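PDB 6FVI: centrosomal protein of 192 kDa from Homo sapiens, which is required for mitotic centrosome maturation and bipolar spindle assembly, serving as a centrosomal scaffold that activates the kinases AURKA and PLK1. Local coordinates for residues A[58-64]-A[112-118]. Sequence-based numbering, arbitrary orientation.
Sequences SSLAPPY and AQFWDVE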
# COMPACT_ATOMS: atom_id res chain seq x y z
N SER A 58 -6.17 -3.12 2.66
CA SER A 58 -7.36 -2.34 2.63
C SER A 58 -7.06 -0.91 2.29
O SER A 58 -6.00 -0.39 2.55
CB SER A 58 -8.08 -2.42 3.96
OG SER A 58 -7.30 -1.81 4.95
N SER A 59 -8.02 -0.30 1.63
CA SER A 59 -7.88 1.11 1.30
C SER A 59 -8.30 1.90 2.50
O SER A 59 -9.23 1.55 3.23
CB SER A 59 -8.71 1.50 0.10
OG SER A 59 -10.07 1.13 0.27
N LEU A 60 -7.66 3.04 2.68
CA LEU A 60 -7.96 3.84 3.85
C LEU A 60 -9.13 4.80 3.66
O LEU A 60 -9.75 5.22 4.63
CB LEU A 60 -6.69 4.49 4.37
CG LEU A 60 -5.63 3.41 4.71
CD1 LEU A 60 -4.36 4.10 5.16
CD2 LEU A 60 -6.11 2.36 5.72
N ALA A 61 -9.40 5.14 2.41
CA ALA A 61 -10.53 5.99 2.01
C ALA A 61 -10.61 5.85 0.50
O ALA A 61 -9.65 5.39 -0.13
CB ALA A 61 -10.29 7.43 2.39
N PRO A 62 -11.71 6.30 -0.10
CA PRO A 62 -11.83 6.20 -1.56
C PRO A 62 -10.75 7.03 -2.25
O PRO A 62 -10.15 7.91 -1.65
CB PRO A 62 -13.23 6.76 -1.84
CG PRO A 62 -13.98 6.44 -0.58
CD PRO A 62 -12.98 6.73 0.51
N PRO A 63 -10.52 6.79 -3.52
CA PRO A 63 -9.54 7.61 -4.23
C PRO A 63 -9.88 9.07 -4.15
O PRO A 63 -11.06 9.44 -4.20
CB PRO A 63 -9.66 7.12 -5.69
CG PRO A 63 -10.29 5.76 -5.59
CD PRO A 63 -11.21 5.85 -4.43
N TYR A 64 -8.86 9.89 -4.06
CA TYR A 64 -9.00 11.32 -4.14
C TYR A 64 -8.45 11.80 -5.45
O TYR A 64 -7.44 11.28 -5.96
CB TYR A 64 -8.36 12.04 -2.92
CG TYR A 64 -6.89 11.83 -2.73
CD1 TYR A 64 -6.41 10.69 -2.08
CD2 TYR A 64 -5.97 12.75 -3.16
CE1 TYR A 64 -5.05 10.50 -1.88
CE2 TYR A 64 -4.61 12.58 -2.98
CZ TYR A 64 -4.16 11.45 -2.31
OH TYR A 64 -2.82 11.24 -2.11
N ALA A 112 -5.33 9.38 -6.71
CA ALA A 112 -4.43 8.76 -5.76
C ALA A 112 -5.25 8.10 -4.68
O ALA A 112 -6.43 8.40 -4.49
CB ALA A 112 -3.44 9.76 -5.19
N GLN A 113 -4.61 7.21 -3.92
CA GLN A 113 -5.29 6.52 -2.86
C GLN A 113 -4.26 5.92 -1.90
O GLN A 113 -3.25 5.38 -2.34
CB GLN A 113 -6.19 5.41 -3.41
CG GLN A 113 -7.17 4.85 -2.40
CD GLN A 113 -8.10 3.84 -3.03
OE1 GLN A 113 -7.77 3.19 -4.02
NE2 GLN A 113 -9.27 3.70 -2.43
N PHE A 114 -4.57 6.00 -0.61
CA PHE A 114 -3.76 5.38 0.42
C PHE A 114 -4.32 4.03 0.81
O PHE A 114 -5.53 3.87 0.95
CB PHE A 114 -3.70 6.28 1.66
CG PHE A 114 -2.93 7.56 1.44
CD1 PHE A 114 -1.53 7.52 1.37
CD2 PHE A 114 -3.57 8.76 1.24
CE1 PHE A 114 -0.80 8.69 1.14
CE2 PHE A 114 -2.84 9.92 1.05
CZ PHE A 114 -1.47 9.89 1.01
N TRP A 115 -3.41 3.07 1.01
CA TRP A 115 -3.74 1.70 1.39
C TRP A 115 -2.84 1.25 2.53
O TRP A 115 -1.75 1.81 2.76
CB TRP A 115 -3.48 0.78 0.18
CG TRP A 115 -4.43 0.91 -0.94
CD1 TRP A 115 -4.56 1.95 -1.81
CD2 TRP A 115 -5.42 -0.05 -1.33
NE1 TRP A 115 -5.57 1.70 -2.70
CE2 TRP A 115 -6.11 0.48 -2.44
CE3 TRP A 115 -5.79 -1.30 -0.86
CZ2 TRP A 115 -7.14 -0.21 -3.09
CZ3 TRP A 115 -6.81 -1.98 -1.50
CH2 TRP A 115 -7.48 -1.43 -2.60
N ASP A 116 -3.30 0.24 3.23
CA ASP A 116 -2.37 -0.45 4.08
C ASP A 116 -2.50 -1.92 4.00
O ASP A 116 -3.47 -2.49 3.51
CB ASP A 116 -2.43 0.00 5.52
CG ASP A 116 -3.65 -0.44 6.25
OD1 ASP A 116 -4.47 -1.17 5.70
OD2 ASP A 116 -3.76 -0.07 7.43
N VAL A 117 -1.42 -2.57 4.40
CA VAL A 117 -1.38 -4.00 4.61
C VAL A 117 -1.35 -4.23 6.10
O VAL A 117 -0.53 -3.66 6.79
CB VAL A 117 -0.11 -4.61 4.03
CG1 VAL A 117 -0.22 -6.13 4.08
CG2 VAL A 117 0.18 -4.09 2.63
N GLU A 118 -2.24 -5.08 6.55
CA GLU A 118 -2.32 -5.47 7.93
C GLU A 118 -1.84 -6.90 8.00
O GLU A 118 -2.35 -7.72 7.24
CB GLU A 118 -3.77 -5.35 8.39
CG GLU A 118 -4.18 -3.90 8.59
CD GLU A 118 -5.63 -3.73 9.03
OE1 GLU A 118 -5.85 -3.45 10.22
OE2 GLU A 118 -6.54 -3.88 8.18
O HOH W 1 -5.54 -3.83 5.84
O HOH W 2 -7.09 7.31 0.01
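Ser-58 and Asp-116 form an antiparallel hydrogen-bonded pair, as do Tyr-64 and Ala-112, and between them residues 60-63 loop out and shift the register by two. Leu-60 N still donates a hydrogen bond to Phe-114 O, 2.9 Å. The Gln-113 amide bonds to the loop where the backbone ladder is interrupted. Its CG lies anti to the backbone N (chi1 -167°) and the chain runs extended beside Pro-63 into the loop, where NE2 donates to Ala-61 O at 2.9 Å, nearly straight, with the acceptor in the plane of the Gln-113 amide. Water 2 joins Ala-61 O to Phe-114 N. These two strands are neighbours in the immunoglobulin-like beta fold of the seventh PapD-like (ASH) domain, and strand 129-139 pairs with the far edge of 109-121. On the Gln-113 face, Ser-59 CB sits over the six-membered ring of Trp-115, 3.8 Å from its centroid. Trp-115 NE1 gives a weak bond to Gln-113 OE1, and Phe-133 stacks on the indole. An alanine in place of Trp-115 is likely to leave Ser-59 CB and the Phe-133 ring without their aromatic partner, and Gln-113 OE1 without its weak bond. On the other face, Ala-112 CB packs over the Tyr-64 ring, 3.4 Å from CZ. The Phe-114 ring lies near parallel to that ring but slid aside, centroids 5.8 Å apart.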